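Local coordinates for protein terminal oxygenase component of carbazole (Janthinobacterium sp., PDB 7BUG) that dioxygenates carbazole at the angular C-9a and adjacent C-1 positions, as the terminal oxygenase component of carbazole 1,9a-dioxygenase, at residues 129-134 and 153-158; 147-152 and 265-271; 279-285 and 296-302. The contacts are given in a common frame with arbitrary orientation. Where two conformers were deposited one is given. Residues are numbered along the deposited sequence.

From the N terminus, the chain first makes the hairpin turn at 129-134 between neighbouring strands of the Rieske-domain sheet, which it leaves after strand 132-137. Interaction 1 closes a short loop when 153-158 returns to that turn just before strand 158-167. Within this loop lies 147-152, whose partner 265-271 comes over a hundred residues later, so interactions 1 and 2 cross. Interaction 3 follows both in series, pairing 279-285 with 296-302 as a hairpin. Strands 269-273 and 281-288 are neighbours in one antiparallel sheet, so interactions 2 and 3 meet there. Phe153 of interaction 1 sets its ring edge-to-face with Trp285 and Phe283 of interaction 3, tying the linker between the Rieske and catalytic parts to the catalytic sheet.

Interaction 1: 129-134 and 153-158; sequences AKGCVF and FLDDDM
Ala129 opens a type I' turn that ends at Cys132, the tight connection between strands 123-129 and 132-137. Two backbone bonds close it, Ala129 N to Cys132 O (3.0 Å) and Cys132 N to Ala129 O (2.9 Å). The small Ala129 CB touches Leu154 CD2 at 3.8 Å. Lys130, left-handed at phi/psi 59/35, has its CA 7.2 Å from that of Leu154. Its side chain (m, m, t, t) runs over the irregular segment 153-158, with CE 3.5 Å from Phe153 O. NZ then reaches the type I turn Asp155-Met158, donating to Asp155 O (2.8 Å) and Met158 O (2.7 Å). Gly131 (68/19) fills the second left-handed corner, a conformation easy for glycine. Cys132 begins the outgoing strand, its SG 4.2 Å from Phe153 CZ. Two residues on, Phe134 packs its CZ 3.9 Å from Phe153 CE2. Phe153, chi1 t, is buried and also meets Trp285 and Phe283 of the catalytic sheet edge-to-face. The contact thus joins a Rieske-sheet hairpin to the loop entering strand 158-167. Beside a largely apolar seam, the lysine charge is spent on turn carbonyls, so within the two segments its place depends on the turn's shape rather than an ion pair.

Interaction 2: 147-152 and 265-271; sequences RDTPPN and WLPGVLK
Two adjoining prolines form the ridge of this contact, and a tryptophan is the flat floor on which they rest. Segment 147-152 is an extended, irregular strip from Thr149 to Pro151. It passes a reverse connection in 265-271, with CA atoms 6.1 Å apart at Asp148 and Leu266 and 6.3 Å at Pro150 and Trp265. In that connection Trp265 and Val269 exchange backbone bonds, Trp265 N to Val269 O (2.8 Å) and Val269 N to Trp265 O (2.9 Å). A cis peptide before Pro267 turns the chain, and Gly268 (151/68) joins Val269 opposite Trp265 as a classic beta bulge; at these angles a CB would jam against the carbonyl of Pro267. Trp265 (chi1 m, chi2 85°) spreads one face beneath the prolines. Pro150 CA stands 4.1 Å from the centroid of its five-membered ring and Pro151 CD 3.7 Å from that of the six-membered ring, both CH-pi contacts. Pro150 CG also fits against Val269 CG2 (3.5 Å), while Pro267 CD fills the hollow by Asp148 CB (3.7 Å). At one end, a water bridges Arg147 O and Leu266 O, 2.7 Å from each. Arg147 and Asp148 form a salt bridge (NH2 to OD2, 2.9 Å), and Asp148 also bonds His28 and Trp29. At the other end the all-trans Lys271 extends alongside Pro150, and its NZ donates to Pro151 O at 2.9 Å. The chemistry is that of rigid, electron-poor proline C-H groups on an electron-rich indole, with polar links at the ends fixing the loop to the catalytic sheet.

Interaction 3: 279-285 and 296-302; sequences DMMQFEW and YFQTLGK
Strands 281-285 and 296-302 run antiparallel, their axes 4.6 Å apart at closest approach and at 153°, with Phe283 opposite Thr299. Tyr296 (chi1 t) sends OH to Glu284 OE1, a 2.6 Å hydrogen bond; the same OE1 accepts from Gln282 NE2 (2.9 Å). Phe297 pairs with Trp285 through Phe297 N to Trp285 O (2.9 Å) and Trp285 N to Phe297 O (2.8 Å), and their CB atoms lie 4.1 Å apart. Gln298 faces Glu284 in a non-hydrogen-bonded pair, with its NE2 bonded to Leu326 O. Thr299 (chi1 p) bonds Phe283 O twice, by N and by OG1, each at 2.8 Å, so its short hydroxyl is satisfied within an apolar face; Phe283 N returns a bond to Thr299 O (2.9 Å). Leu300 packs its CB 4.1 Å from Met280 CE, beside Trp321 of helix 307-327. Gly301 bonds Met281 both ways, Gly301 N to Met281 O at 2.8 Å and Met281 N to Gly301 O at 2.9 Å. A CB here would lie 3.0 Å from Phe283 CE1, whose ring occupies that space. Beyond the last pair, Lys302 NZ lies 3.6 Å from Asp279 OD2, a long salt bridge to a less surely placed oxygen; Asp279 OD1 bonds Asn277. This beta hairpin belongs to the antiparallel sheet of the Bet v 1-like catalytic domain; Tyr296 and Glu284 lie near the mononuclear iron site of His183, His187 and Asp333.

Interaction 1: 129-134 and 153-158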
loop_
_atom_site.group_PDB
_atom_site.type_symbol
_atom_site.label_atom_id
_atom_site.label_comp_id
_atom_site.label_asym_id
_atom_site.label_seq_id
_atom_site.Cartn_x
_atom_site.Cartn_y
_atom_site.Cartn_z
ATOM N N ALA A 129 -18.004 8.265 -32.682
ATOM C CA ALA A 129 -17.732 7.857 -34.058
ATOM C C ALA A 129 -17.614 6.345 -34.074
ATOM O O ALA A 129 -16.948 5.800 -33.191
ATOM C CB ALA A 129 -16.484 8.488 -34.541
ATOM N N LYS A 130 -18.292 5.696 -34.991
ATOM C CA LYS A 130 -18.216 4.217 -35.161
ATOM C C LYS A 130 -18.647 3.484 -33.879
ATOM O O LYS A 130 -18.070 2.441 -33.580
ATOM C CB LYS A 130 -16.805 3.825 -35.611
ATOM C CG LYS A 130 -16.360 4.458 -36.915
ATOM C CD LYS A 130 -17.387 4.222 -38.011
ATOM C CE LYS A 130 -16.810 4.196 -39.402
ATOM N NZ LYS A 130 -17.875 3.998 -40.415
ATOM N N GLY A 131 -19.615 4.033 -33.147
ATOM C CA GLY A 131 -20.121 3.454 -31.902
ATOM C C GLY A 131 -19.101 3.499 -30.784
ATOM O O GLY A 131 -19.328 2.831 -29.792
ATOM N N CYS A 132 -18.072 4.360 -30.903
ATOM C CA CYS A 132 -17.041 4.549 -29.840
ATOM C C CYS A 132 -17.121 5.969 -29.305
ATOM O O CYS A 132 -17.290 6.938 -30.101
ATOM C CB CYS A 132 -15.641 4.282 -30.362
ATOM S SG CYS A 132 -15.472 2.637 -31.111
ATOM N N VAL A 133 -16.936 6.119 -27.993
ATOM C CA VAL A 133 -16.983 7.443 -27.340
ATOM C C VAL A 133 -15.552 7.932 -27.155
ATOM O O VAL A 133 -14.814 7.285 -26.391
ATOM C CB VAL A 133 -17.711 7.367 -25.990
ATOM C CG1 VAL A 133 -17.669 8.684 -25.225
ATOM C CG2 VAL A 133 -19.136 6.872 -26.166
ATOM N N PHE A 134 -15.239 9.082 -27.763
ATOM C CA PHE A 134 -13.891 9.692 -27.662
ATOM C C PHE A 134 -13.982 10.971 -26.850
ATOM O O PHE A 134 -14.889 11.814 -27.104
ATOM C CB PHE A 134 -13.383 10.018 -29.064
ATOM C CG PHE A 134 -13.008 8.849 -29.912
ATOM C CD1 PHE A 134 -13.925 8.166 -30.699
ATOM C CD2 PHE A 134 -11.706 8.399 -29.895
ATOM C CE1 PHE A 134 -13.529 7.051 -31.442
ATOM C CE2 PHE A 134 -11.312 7.345 -30.705
ATOM C CZ PHE A 134 -12.224 6.695 -31.493
ATOM N N PHE A 153 -10.077 3.922 -40.109
ATOM C CA PHE A 153 -10.983 3.710 -38.969
ATOM C C PHE A 153 -12.295 4.457 -39.187
ATOM O O PHE A 153 -13.364 3.892 -38.877
ATOM C CB PHE A 153 -10.337 4.148 -37.666
ATOM C CG PHE A 153 -11.216 3.945 -36.460
ATOM C CD1 PHE A 153 -11.354 2.682 -35.922
ATOM C CD2 PHE A 153 -11.936 4.988 -35.895
ATOM C CE1 PHE A 153 -12.175 2.461 -34.827
ATOM C CE2 PHE A 153 -12.774 4.765 -34.820
ATOM C CZ PHE A 153 -12.846 3.499 -34.257
ATOM N N LEU A 154 -12.226 5.673 -39.747
ATOM C CA LEU A 154 -13.434 6.514 -39.959
ATOM C C LEU A 154 -14.013 6.365 -41.383
ATOM O O LEU A 154 -14.925 7.139 -41.727
ATOM C CB LEU A 154 -13.073 7.966 -39.656
ATOM C CG LEU A 154 -12.669 8.251 -38.209
ATOM C CD1 LEU A 154 -12.199 9.695 -38.065
ATOM C CD2 LEU A 154 -13.796 7.956 -37.235
ATOM N N ASP A 155 -13.553 5.428 -42.197
ATOM C CA ASP A 155 -14.161 5.210 -43.550
ATOM C C ASP A 155 -15.678 5.078 -43.389
ATOM O O ASP A 155 -16.102 4.331 -42.515
ATOM C CB ASP A 155 -13.541 4.013 -44.271
ATOM C CG ASP A 155 -12.157 4.317 -44.802
ATOM O OD1 ASP A 155 -11.726 5.476 -44.640
ATOM O OD2 ASP A 155 -11.507 3.382 -45.325
ATOM N N ASP A 156 -16.469 5.673 -44.298
ATOM C CA ASP A 156 -17.947 5.596 -44.263
ATOM C C ASP A 156 -18.392 4.133 -44.077
ATOM O O ASP A 156 -19.362 3.907 -43.330
ATOM C CB ASP A 156 -18.563 6.195 -45.536
ATOM C CG ASP A 156 -20.087 6.174 -45.548
ATOM O OD1 ASP A 156 -20.682 6.636 -44.543
ATOM O OD2 ASP A 156 -20.681 5.648 -46.541
ATOM N N ASP A 157 -17.801 3.190 -44.802
ATOM C CA ASP A 157 -18.342 1.803 -44.889
ATOM C C ASP A 157 -17.698 0.884 -43.836
ATOM O O ASP A 157 -18.136 -0.251 -43.691
ATOM C CB ASP A 157 -18.206 1.222 -46.306
ATOM C CG ASP A 157 -16.791 0.934 -46.768
ATOM O OD1 ASP A 157 -15.829 1.552 -46.204
ATOM O OD2 ASP A 157 -16.643 0.065 -47.689
ATOM N N MET A 158 -16.748 1.386 -43.059
ATOM C CA MET A 158 -16.058 0.553 -42.041
ATOM C C MET A 158 -16.968 0.348 -40.825
ATOM O O MET A 158 -17.417 1.333 -40.208
ATOM C CB MET A 158 -14.749 1.222 -41.628
ATOM C CG MET A 158 -13.928 0.350 -40.691
ATOM S SD MET A 158 -13.178 -1.060 -41.523
ATOM C CE MET A 158 -12.038 -0.294 -42.673
#

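Interaction 2: 147-152 and 265-271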
loop_
_atom_site.group_PDB
_atom_site.type_symbol
_atom_site.label_atom_id
_atom_site.label_comp_id
_atom_site.label_asym_id
_atom_site.label_seq_id
_atom_site.Cartn_x
_atom_site.Cartn_y
_atom_site.Cartn_z
ATOM N N ARG A 147 -7.197 13.042 -36.795
ATOM C CA ARG A 147 -5.777 13.239 -36.456
ATOM C C ARG A 147 -5.291 12.103 -35.538
ATOM O O ARG A 147 -4.109 11.719 -35.654
ATOM C CB ARG A 147 -5.527 14.565 -35.769
ATOM C CG ARG A 147 -4.052 14.922 -35.735
ATOM C CD ARG A 147 -3.699 15.912 -34.693
ATOM N NE ARG A 147 -4.006 15.437 -33.328
ATOM C CZ ARG A 147 -3.979 16.218 -32.260
ATOM N NH1 ARG A 147 -3.522 17.472 -32.359
ATOM N NH2 ARG A 147 -4.318 15.761 -31.065
ATOM N N ASP A 148 -6.177 11.643 -34.646
ATOM C CA ASP A 148 -5.799 10.745 -33.522
ATOM C C ASP A 148 -6.424 9.382 -33.749
ATOM O O ASP A 148 -6.552 8.631 -32.769
ATOM C CB ASP A 148 -6.237 11.339 -32.186
ATOM C CG ASP A 148 -5.400 12.531 -31.744
ATOM O OD1 ASP A 148 -4.280 12.684 -32.242
ATOM O OD2 ASP A 148 -5.928 13.349 -30.936
ATOM N N THR A 149 -6.690 9.005 -34.992
ATOM C CA THR A 149 -7.275 7.689 -35.322
ATOM C C THR A 149 -6.475 7.148 -36.478
ATOM O O THR A 149 -5.923 7.912 -37.278
ATOM C CB THR A 149 -8.771 7.730 -35.649
ATOM O OG1 THR A 149 -8.997 8.644 -36.725
ATOM C CG2 THR A 149 -9.630 8.174 -34.497
ATOM N N PRO A 150 -6.300 5.824 -36.565
ATOM C CA PRO A 150 -5.494 5.281 -37.643
ATOM C C PRO A 150 -6.225 5.475 -38.957
ATOM O O PRO A 150 -7.455 5.570 -38.990
ATOM C CB PRO A 150 -5.429 3.775 -37.323
ATOM C CG PRO A 150 -5.710 3.738 -35.856
ATOM C CD PRO A 150 -6.751 4.813 -35.595
ATOM N N PRO A 151 -5.496 5.420 -40.077
ATOM C CA PRO A 151 -6.165 5.462 -41.381
ATOM C C PRO A 151 -7.217 4.337 -41.504
ATOM O O PRO A 151 -6.996 3.229 -41.003
ATOM C CB PRO A 151 -5.025 5.249 -42.388
ATOM C CG PRO A 151 -3.752 5.536 -41.646
ATOM C CD PRO A 151 -4.047 5.244 -40.183
ATOM N N ASN A 152 -8.339 4.665 -42.161
ATOM C CA ASN A 152 -9.487 3.781 -42.529
ATOM C C ASN A 152 -10.451 3.598 -41.357
ATOM O O ASN A 152 -11.534 3.116 -41.575
ATOM C CB ASN A 152 -9.033 2.456 -43.174
ATOM C CG ASN A 152 -8.172 2.705 -44.408
ATOM O OD1 ASN A 152 -6.950 2.678 -44.338
ATOM N ND2 ASN A 152 -8.802 3.088 -45.514
ATOM N N TRP A 265 0.088 4.589 -33.983
ATOM C CA TRP A 265 -0.254 6.027 -34.184
ATOM C C TRP A 265 -0.352 6.706 -32.830
ATOM O O TRP A 265 -0.943 6.105 -31.911
ATOM C CB TRP A 265 -1.586 6.109 -34.936
ATOM C CG TRP A 265 -1.528 5.383 -36.242
ATOM C CD1 TRP A 265 -1.743 4.057 -36.454
ATOM C CD2 TRP A 265 -1.093 5.925 -37.506
ATOM N NE1 TRP A 265 -1.525 3.727 -37.770
ATOM C CE2 TRP A 265 -1.117 4.861 -38.437
ATOM C CE3 TRP A 265 -0.691 7.204 -37.931
ATOM C CZ2 TRP A 265 -0.760 5.035 -39.776
ATOM C CZ3 TRP A 265 -0.310 7.359 -39.243
ATOM C CH2 TRP A 265 -0.354 6.295 -40.146
ATOM N N LEU A 266 0.099 7.957 -32.743
ATOM C CA LEU A 266 -0.314 8.816 -31.611
ATOM C C LEU A 266 -1.833 8.925 -31.605
ATOM O O LEU A 266 -2.457 9.093 -32.648
ATOM C CB LEU A 266 0.366 10.182 -31.667
ATOM C CG LEU A 266 1.814 10.213 -31.184
ATOM C CD1 LEU A 266 2.463 11.510 -31.657
ATOM C CD2 LEU A 266 1.908 10.117 -29.665
ATOM N N PRO A 267 -2.466 8.959 -30.411
ATOM C CA PRO A 267 -1.755 8.943 -29.120
ATOM C C PRO A 267 -1.348 7.572 -28.534
ATOM O O PRO A 267 -0.737 7.520 -27.463
ATOM C CB PRO A 267 -2.795 9.555 -28.160
ATOM C CG PRO A 267 -4.123 9.062 -28.752
ATOM C CD PRO A 267 -3.914 9.148 -30.241
ATOM N N GLY A 268 -1.685 6.500 -29.218
ATOM C CA GLY A 268 -1.339 5.142 -28.767
ATOM C C GLY A 268 -2.378 4.156 -29.257
ATOM O O GLY A 268 -3.160 3.570 -28.454
ATOM N N VAL A 269 -2.404 3.952 -30.569
ATOM C CA VAL A 269 -3.407 3.085 -31.210
ATOM C C VAL A 269 -2.702 2.326 -32.325
ATOM O O VAL A 269 -2.008 2.929 -33.184
ATOM C CB VAL A 269 -4.670 3.811 -31.703
ATOM C CG1 VAL A 269 -4.362 5.024 -32.529
ATOM C CG2 VAL A 269 -5.553 2.897 -32.493
ATOM N N LEU A 270 -2.873 1.013 -32.280
ATOM C CA LEU A 270 -2.285 0.053 -33.235
ATOM C C LEU A 270 -3.327 -0.292 -34.299
ATOM O O LEU A 270 -4.516 -0.535 -33.996
ATOM C CB LEU A 270 -1.880 -1.205 -32.466
ATOM C CG LEU A 270 -1.115 -2.278 -33.248
ATOM C CD1 LEU A 270 0.344 -1.878 -33.420
ATOM C CD2 LEU A 270 -1.203 -3.629 -32.553
ATOM N N LYS A 271 -2.864 -0.391 -35.544
ATOM C CA LYS A 271 -3.644 -0.914 -36.679
ATOM C C LYS A 271 -2.920 -2.120 -37.256
ATOM O O LYS A 271 -1.730 -2.020 -37.584
ATOM C CB LYS A 271 -3.811 0.173 -37.732
ATOM C CG LYS A 271 -4.557 -0.313 -38.967
ATOM C CD LYS A 271 -4.705 0.747 -40.025
ATOM C CE LYS A 271 -5.228 0.187 -41.318
ATOM N NZ LYS A 271 -5.405 1.242 -42.340
HETATM O O HOH W 1 -1.813 10.509 -34.807
#

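Interaction 3: 279-285 and 296-302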
loop_
_atom_site.group_PDB
_atom_site.type_symbol
_atom_site.label_atom_id
_atom_site.label_comp_id
_atom_site.label_asym_id
_atom_site.label_seq_id
_atom_site.Cartn_x
_atom_site.Cartn_y
_atom_site.Cartn_z
ATOM N N ASP A 279 -10.241 -10.388 -44.389
ATOM C CA ASP A 279 -11.344 -9.489 -44.792
ATOM C C ASP A 279 -11.569 -8.404 -43.729
ATOM O O ASP A 279 -12.499 -7.549 -43.880
ATOM C CB ASP A 279 -12.603 -10.322 -45.054
ATOM C CG ASP A 279 -13.141 -11.013 -43.803
ATOM O OD1 ASP A 279 -12.324 -11.438 -42.978
ATOM O OD2 ASP A 279 -14.392 -11.084 -43.638
ATOM N N MET A 280 -10.761 -8.392 -42.672
ATOM C CA MET A 280 -11.027 -7.421 -41.582
ATOM C C MET A 280 -9.716 -6.832 -41.060
ATOM O O MET A 280 -8.640 -7.277 -41.450
ATOM C CB MET A 280 -11.891 -8.064 -40.496
ATOM C CG MET A 280 -11.276 -9.149 -39.719
ATOM S SD MET A 280 -12.596 -10.221 -38.945
ATOM C CE MET A 280 -13.779 -9.084 -38.291
ATOM N N MET A 281 -9.810 -5.805 -40.217
ATOM C CA MET A 281 -8.600 -5.226 -39.621
ATOM C C MET A 281 -8.818 -4.959 -38.137
ATOM O O MET A 281 -9.945 -4.952 -37.688
ATOM C CB MET A 281 -8.145 -3.956 -40.338
ATOM C CG MET A 281 -9.184 -2.949 -40.560
ATOM S SD MET A 281 -8.593 -1.703 -41.799
ATOM C CE MET A 281 -8.939 -2.528 -43.354
ATOM N N GLN A 282 -7.716 -4.890 -37.402
ATOM C CA GLN A 282 -7.812 -4.671 -35.950
ATOM C C GLN A 282 -7.268 -3.282 -35.614
ATOM O O GLN A 282 -6.174 -2.953 -36.053
ATOM C CB GLN A 282 -7.119 -5.814 -35.218
ATOM C CG GLN A 282 -7.188 -5.695 -33.713
ATOM C CD GLN A 282 -7.041 -7.000 -32.954
ATOM O OE1 GLN A 282 -7.232 -8.076 -33.524
ATOM N NE2 GLN A 282 -6.699 -6.922 -31.665
ATOM N N PHE A 283 -8.024 -2.525 -34.837
ATOM C CA PHE A 283 -7.528 -1.238 -34.298
ATOM C C PHE A 283 -7.653 -1.318 -32.783
ATOM O O PHE A 283 -8.746 -1.589 -32.265
ATOM C CB PHE A 283 -8.342 -0.059 -34.829
ATOM C CG PHE A 283 -8.670 0.005 -36.305
ATOM C CD1 PHE A 283 -9.834 -0.578 -36.805
ATOM C CD2 PHE A 283 -7.852 0.694 -37.194
ATOM C CE1 PHE A 283 -10.170 -0.455 -38.151
ATOM C CE2 PHE A 283 -8.208 0.829 -38.530
ATOM C CZ PHE A 283 -9.380 0.283 -38.993
ATOM N N GLU A 284 -6.557 -1.117 -32.057
ATOM C CA GLU A 284 -6.650 -1.231 -30.601
ATOM C C GLU A 284 -5.883 -0.065 -29.961
ATOM O O GLU A 284 -4.743 0.251 -30.326
ATOM C CB GLU A 284 -6.217 -2.622 -30.108
ATOM C CG GLU A 284 -4.814 -2.972 -30.437
ATOM C CD GLU A 284 -4.416 -4.340 -29.848
ATOM O OE1 GLU A 284 -5.320 -5.218 -29.825
ATOM O OE2 GLU A 284 -3.303 -4.477 -29.357
ATOM N N TRP A 285 -6.532 0.517 -28.968
ATOM C CA TRP A 285 -5.969 1.622 -28.177
ATOM C C TRP A 285 -5.499 1.082 -26.826
ATOM O O TRP A 285 -6.166 0.168 -26.266
ATOM C CB TRP A 285 -7.004 2.706 -27.942
ATOM C CG TRP A 285 -7.300 3.627 -29.090
ATOM C CD1 TRP A 285 -6.888 4.918 -29.135
ATOM C CD2 TRP A 285 -8.093 3.415 -30.279
ATOM N NE1 TRP A 285 -7.387 5.552 -30.241
ATOM C CE2 TRP A 285 -8.114 4.649 -30.971
ATOM C CE3 TRP A 285 -8.793 2.328 -30.815
ATOM C CZ2 TRP A 285 -8.798 4.811 -32.175
ATOM C CZ3 TRP A 285 -9.492 2.512 -32.001
ATOM C CH2 TRP A 285 -9.473 3.737 -32.659
ATOM N N TYR A 296 -7.758 -1.194 -22.405
ATOM C CA TYR A 296 -7.380 -1.945 -23.615
ATOM C C TYR A 296 -8.626 -1.961 -24.479
ATOM O O TYR A 296 -9.601 -2.753 -24.246
ATOM C CB TYR A 296 -6.843 -3.321 -23.227
ATOM C CG TYR A 296 -6.500 -4.180 -24.408
ATOM C CD1 TYR A 296 -5.902 -3.688 -25.553
ATOM C CD2 TYR A 296 -6.661 -5.566 -24.338
ATOM C CE1 TYR A 296 -5.557 -4.498 -26.617
ATOM C CE2 TYR A 296 -6.264 -6.391 -25.370
ATOM C CZ TYR A 296 -5.741 -5.875 -26.539
ATOM O OH TYR A 296 -5.398 -6.657 -27.637
ATOM N N PHE A 297 -8.682 -0.993 -25.385
ATOM C CA PHE A 297 -9.893 -0.675 -26.142
ATOM C C PHE A 297 -9.724 -1.290 -27.526
ATOM O O PHE A 297 -8.972 -0.772 -28.368
ATOM C CB PHE A 297 -10.136 0.841 -26.149
ATOM C CG PHE A 297 -11.472 1.251 -26.723
ATOM C CD1 PHE A 297 -11.689 1.409 -28.071
ATOM C CD2 PHE A 297 -12.493 1.575 -25.873
ATOM C CE1 PHE A 297 -12.928 1.818 -28.544
ATOM C CE2 PHE A 297 -13.748 1.980 -26.322
ATOM C CZ PHE A 297 -13.947 2.111 -27.674
ATOM N N GLN A 298 -10.312 -2.479 -27.706
ATOM C CA GLN A 298 -10.012 -3.333 -28.867
ATOM C C GLN A 298 -11.177 -3.185 -29.868
ATOM O O GLN A 298 -12.362 -3.223 -29.396
ATOM C CB GLN A 298 -10.009 -4.807 -28.456
ATOM C CG GLN A 298 -8.819 -5.287 -27.669
ATOM C CD GLN A 298 -9.110 -6.709 -27.199
ATOM O OE1 GLN A 298 -10.109 -6.956 -26.528
ATOM N NE2 GLN A 298 -8.287 -7.641 -27.644
ATOM N N THR A 299 -10.886 -2.994 -31.150
ATOM C CA THR A 299 -11.919 -2.940 -32.207
ATOM C C THR A 299 -11.479 -3.773 -33.405
ATOM O O THR A 299 -10.292 -3.911 -33.646
ATOM C CB THR A 299 -12.247 -1.515 -32.688
ATOM O OG1 THR A 299 -11.161 -1.017 -33.460
ATOM C CG2 THR A 299 -12.554 -0.560 -31.546
ATOM N N LEU A 300 -12.465 -4.391 -34.067
ATOM C CA LEU A 300 -12.265 -5.018 -35.380
ATOM C C LEU A 300 -13.165 -4.276 -36.359
ATOM O O LEU A 300 -14.343 -3.998 -36.027
ATOM C CB LEU A 300 -12.651 -6.502 -35.348
ATOM C CG LEU A 300 -11.833 -7.365 -34.385
ATOM C CD1 LEU A 300 -12.344 -8.813 -34.440
ATOM C CD2 LEU A 300 -10.369 -7.319 -34.736
ATOM N N GLY A 301 -12.593 -3.964 -37.491
ATOM C CA GLY A 301 -13.315 -3.273 -38.560
ATOM C C GLY A 301 -13.477 -4.147 -39.777
ATOM O O GLY A 301 -12.503 -4.812 -40.151
ATOM N N LYS A 302 -14.647 -4.064 -40.414
ATOM C CA LYS A 302 -14.853 -4.726 -41.721
ATOM C C LYS A 302 -15.720 -3.812 -42.563
ATOM O O LYS A 302 -16.758 -3.364 -42.085
ATOM C CB LYS A 302 -15.588 -6.046 -41.498
ATOM C CG LYS A 302 -15.771 -6.874 -42.757
ATOM C CD LYS A 302 -16.440 -8.196 -42.454
ATOM C CE LYS A 302 -16.386 -9.175 -43.601
ATOM N NZ LYS A 302 -16.559 -8.471 -44.884
#